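Long-range contact in DNA-entry nuclease (Competence-specific nuclease) (Streptococcus agalactiae ILRI112, PDB 4QGO), which probably cleaves DNA without sequence specificity, as a competence-type nuclease of the His-Me finger (beta-beta-alpha metal) family regarded as a virulence factor: residues Asp102-Val108 with Gln210-Met215. The protein carries 1 engineered substitution. Residues are numbered along the deposited sequence; the frame is centred on the assembly and turned at random.
Sequences DHYGHAV and QASYTM. With SO4 (sulfate ion), chain D.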
ATOM      1  N   ASP A 102     -14.564  14.738  -8.462  1.00  7.54           N
ATOM      2  CA  ASP A 102     -14.799  13.364  -8.852  1.00  7.21           C
ATOM      3  C   ASP A 102     -15.692  12.676  -7.824  1.00  5.03           C
ATOM      4  O   ASP A 102     -16.109  13.298  -6.841  1.00  7.30           O
ATOM      5  CB  ASP A 102     -13.484  12.610  -9.113  1.00  6.56           C
ATOM      6  CG  ASP A 102     -12.608  12.463  -7.879  1.00  7.70           C
ATOM      7  OD1 ASP A 102     -13.127  12.444  -6.739  1.00  6.98           O
ATOM      8  OD2 ASP A 102     -11.375  12.334  -8.079  1.00  7.85           O
ATOM      9  N   HIS A 103     -15.998  11.395  -8.048  1.00  5.64           N
ATOM     10  CA  HIS A 103     -17.006  10.745  -7.220  1.00  6.93           C
ATOM     11  C   HIS A 103     -16.541  10.487  -5.788  1.00  8.83           C
ATOM     12  O   HIS A 103     -17.352  10.159  -4.949  1.00  9.44           O
ATOM     13  CB  HIS A 103     -17.501   9.458  -7.897  1.00  6.95           C
ATOM     14  CG  HIS A 103     -16.547   8.297  -7.807  1.00  9.59           C
ATOM     15  ND1 HIS A 103     -15.501   8.125  -8.682  1.00  8.46           N
ATOM     16  CD2 HIS A 103     -16.509   7.247  -6.958  1.00 11.88           C
ATOM     17  CE1 HIS A 103     -14.838   7.019  -8.361  1.00  9.79           C
ATOM     18  NE2 HIS A 103     -15.433   6.462  -7.322  1.00 11.52           N
ATOM     19  N   TYR A 104     -15.229  10.590  -5.538  1.00  7.82           N
ATOM     20  CA  TYR A 104     -14.695  10.406  -4.185  1.00  8.56           C
ATOM     21  C   TYR A 104     -14.987  11.589  -3.274  1.00  9.55           C
ATOM     22  O   TYR A 104     -15.081  11.436  -2.054  1.00 14.30           O
ATOM     23  CB  TYR A 104     -13.185  10.134  -4.211  1.00  7.60           C
ATOM     24  CG  TYR A 104     -12.835   8.856  -4.939  1.00  8.54           C
ATOM     25  CD1 TYR A 104     -13.001   7.615  -4.325  1.00  9.56           C
ATOM     26  CD2 TYR A 104     -12.336   8.887  -6.237  1.00  9.14           C
ATOM     27  CE1 TYR A 104     -12.685   6.448  -4.990  1.00  8.74           C
ATOM     28  CE2 TYR A 104     -12.023   7.722  -6.911  1.00 10.00           C
ATOM     29  CZ  TYR A 104     -12.195   6.510  -6.282  1.00  9.77           C
ATOM     30  OH  TYR A 104     -11.879   5.351  -6.957  1.00 13.49           O
ATOM     31  N   GLY A 105     -15.100  12.775  -3.862  1.00  8.83           N
ATOM     32  CA  GLY A 105     -15.421  13.967  -3.101  1.00 10.66           C
ATOM     33  C   GLY A 105     -14.222  14.615  -2.435  1.00  9.57           C
ATOM     34  O   GLY A 105     -14.168  15.832  -2.297  1.00 10.89           O
ATOM     35  N   HIS A 106     -13.265  13.799  -1.997  1.00  9.28           N
ATOM     36  CA  HIS A 106     -12.049  14.312  -1.369  1.00 11.09           C
ATOM     37  C   HIS A 106     -10.854  13.630  -2.018  1.00  6.86           C
ATOM     38  O   HIS A 106     -10.999  12.587  -2.654  1.00  8.68           O
ATOM     39  CB  HIS A 106     -12.052  14.053   0.128  1.00 10.54           C
ATOM     40  CG  HIS A 106     -12.115  12.604   0.481  1.00 10.18           C
ATOM     41  ND1 HIS A 106     -13.304  11.917   0.597  1.00 14.75           N
ATOM     42  CD2 HIS A 106     -11.135  11.702   0.726  1.00 11.14           C
ATOM     43  CE1 HIS A 106     -13.052  10.657   0.904  1.00 20.60           C
ATOM     44  NE2 HIS A 106     -11.743  10.501   0.986  1.00 14.84           N
ATOM     45  N   ALA A 107      -9.674  14.214  -1.848  1.00  7.09           N
ATOM     46  CA  ALA A 107      -8.493  13.768  -2.590  1.00  6.10           C
ATOM     47  C   ALA A 107      -7.724  12.641  -1.910  1.00  6.19           C
ATOM     48  O   ALA A 107      -7.291  11.704  -2.585  1.00  6.82           O
ATOM     49  CB  ALA A 107      -7.563  14.930  -2.846  1.00  8.14           C
ATOM     50  N   VAL A 108      -7.560  12.726  -0.592  1.00  4.94           N
ATOM     51  CA  VAL A 108      -6.666  11.802   0.118  1.00  4.92           C
ATOM     52  C   VAL A 108      -7.283  11.165   1.359  1.00  8.55           C
ATOM     53  O   VAL A 108      -8.190  11.729   1.974  1.00  6.63           O
ATOM     54  CB  VAL A 108      -5.329  12.467   0.506  1.00  6.33           C
ATOM     55  CG1 VAL A 108      -4.526  12.820  -0.741  1.00  6.86           C
ATOM     56  CG2 VAL A 108      -5.553  13.703   1.388  1.00  6.41           C
ATOM     57  N   GLN A 210      -4.667   9.627  -8.787  1.00  7.60           N
ATOM     58  CA  GLN A 210      -6.112   9.732  -8.929  1.00  4.20           C
ATOM     59  C   GLN A 210      -6.338  10.431 -10.273  1.00  6.78           C
ATOM     60  O   GLN A 210      -5.614  11.370 -10.608  1.00  8.97           O
ATOM     61  CB  GLN A 210      -6.683  10.548  -7.763  1.00  6.41           C
ATOM     62  CG  GLN A 210      -8.217  10.544  -7.635  1.00  6.38           C
ATOM     63  CD  GLN A 210      -8.688  10.536  -6.181  1.00  5.82           C
ATOM     64  OE1 GLN A 210      -8.109   9.861  -5.323  1.00  6.93           O
ATOM     65  NE2 GLN A 210      -9.732  11.295  -5.896  1.00  7.13           N
ATOM     66  N   ALA A 211      -7.318   9.969 -11.046  1.00  6.48           N
ATOM     67  CA  ALA A 211      -7.449  10.417 -12.437  1.00  8.68           C
ATOM     68  C   ALA A 211      -7.732  11.914 -12.569  1.00  8.98           C
ATOM     69  O   ALA A 211      -7.349  12.541 -13.554  1.00 11.06           O
ATOM     70  CB  ALA A 211      -8.517   9.615 -13.156  1.00  9.84           C
ATOM     71  N   SER A 212      -8.369  12.494 -11.559  1.00  6.27           N
ATOM     72  CA  SER A 212      -8.873  13.862 -11.670  1.00  8.19           C
ATOM     73  C   SER A 212      -7.906  14.927 -11.175  1.00  8.83           C
ATOM     74  O   SER A 212      -8.242  16.100 -11.158  1.00  8.65           O
ATOM     75  CB  SER A 212     -10.191  14.002 -10.901  1.00  8.03           C
ATOM     76  OG  SER A 212      -9.952  14.038  -9.503  1.00  8.01           O
ATOM     77  N   TYR A 213      -6.706  14.531 -10.765  1.00  7.62           N
ATOM     78  CA  TYR A 213      -5.749  15.517 -10.295  1.00  7.81           C
ATOM     79  C   TYR A 213      -4.318  15.041 -10.405  1.00  8.32           C
ATOM     80  O   TYR A 213      -4.069  13.862 -10.651  1.00  9.03           O
ATOM     81  CB  TYR A 213      -6.071  15.955  -8.857  1.00  7.69           C
ATOM     82  CG  TYR A 213      -5.917  14.919  -7.741  1.00  7.61           C
ATOM     83  CD1 TYR A 213      -4.655  14.486  -7.309  1.00  7.27           C
ATOM     84  CD2 TYR A 213      -7.032  14.455  -7.055  1.00  6.59           C
ATOM     85  CE1 TYR A 213      -4.530  13.580  -6.269  1.00  6.45           C
ATOM     86  CE2 TYR A 213      -6.914  13.549  -5.999  1.00  4.76           C
ATOM     87  CZ  TYR A 213      -5.656  13.127  -5.608  1.00  4.83           C
ATOM     88  OH  TYR A 213      -5.526  12.246  -4.561  1.00  7.53           O
ATOM     89  N   THR A 214      -3.379  15.961 -10.208  1.00  7.57           N
ATOM     90  CA  THR A 214      -1.984  15.584 -10.063  1.00  8.48           C
ATOM     91  C   THR A 214      -1.478  16.002  -8.691  1.00  8.90           C
ATOM     92  O   THR A 214      -1.999  16.920  -8.071  1.00 10.15           O
ATOM     93  CB  THR A 214      -1.096  16.182 -11.180  1.00 10.64           C
ATOM     94  OG1 THR A 214      -1.242  17.608 -11.204  1.00 12.47           O
ATOM     95  CG2 THR A 214      -1.488  15.600 -12.525  1.00 12.21           C
ATOM     96  N   MET A 215      -0.465  15.296  -8.213  1.00  9.48           N
ATOM     97  CA  MET A 215       0.142  15.594  -6.926  1.00  9.47           C
ATOM     98  C   MET A 215       1.642  15.804  -7.056  1.00  9.88           C
ATOM     99  O   MET A 215       2.307  15.095  -7.804  1.00 11.71           O
ATOM    100  CB  MET A 215      -0.111  14.455  -5.938  1.00 10.38           C
ATOM    101  CG  MET A 215       0.452  14.750  -4.549  1.00 10.94           C
ATOM    102  SD  MET A 215       0.316  13.372  -3.399  1.00 14.25           S
ATOM    103  CE  MET A 215      -1.407  13.447  -2.941  1.00 11.59           C
TER
HETATM  104  S   SO4 D 302     -14.369   3.065  -6.372  0.60 19.44           S
HETATM  105  O1  SO4 D 302     -12.982   3.199  -5.942  0.60 13.49           O
HETATM  106  O2  SO4 D 302     -14.831   1.694  -6.176  0.60 25.87           O
HETATM  107  O3  SO4 D 302     -15.204   3.977  -5.592  0.60 23.86           O
HETATM  108  O4  SO4 D 302     -14.482   3.433  -7.784  0.60 18.33           O
HETATM  109  O   HOH W   1     -10.573  10.704 -10.221  1.00  9.36           O
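Two type I beta turns meet beside the beta-beta-alpha (His-Me finger) element of this nuclease: D102-G105, in the loop that leads into strand 108-112, and Q210-Y213, which opens strand 213-215. The first turn is closed by G105 N to D102 O (3.2 Å) and doubles as an Asx turn, since Y104 N donates to D102 OD1 at 3.0 Å. That leaves D102 OD2 to face the second turn, where it accepts from S212 OG at 2.6 Å and from Q210 NE2 at 2.9 Å, the latter with a nearly straight N-H...O angle of 161°. A water 2.8 Å from D102 OD2 also reaches S212 N, weakly, at 3.1 Å. Q210 OE1 turns to the backbone N of H141, so one amide links both turns to the start of helix 140-144, which directly follows strand 135-139, the partner of strand 108-112. G105, with phi/psi of 83/-34, adopts a conformation in which a CB would collide with the preceding carbonyl. Further along, A107 CB lies 3.5 Å from Y213 CE2, and V108 CG1 lies 3.9 Å from M215 CE; I222 of strand 222-224 touches all four side chains. The H103 and Y104 side chains of the first turn reach a sulfate, probably from the crystallisation liquor: H103 NE2 donates to O3 at 3.0 Å and Y104 OH to O1 at 2.6 Å. The polar link nearest strand 108-112 is Y213 OH donating to A107 O at 2.7 Å.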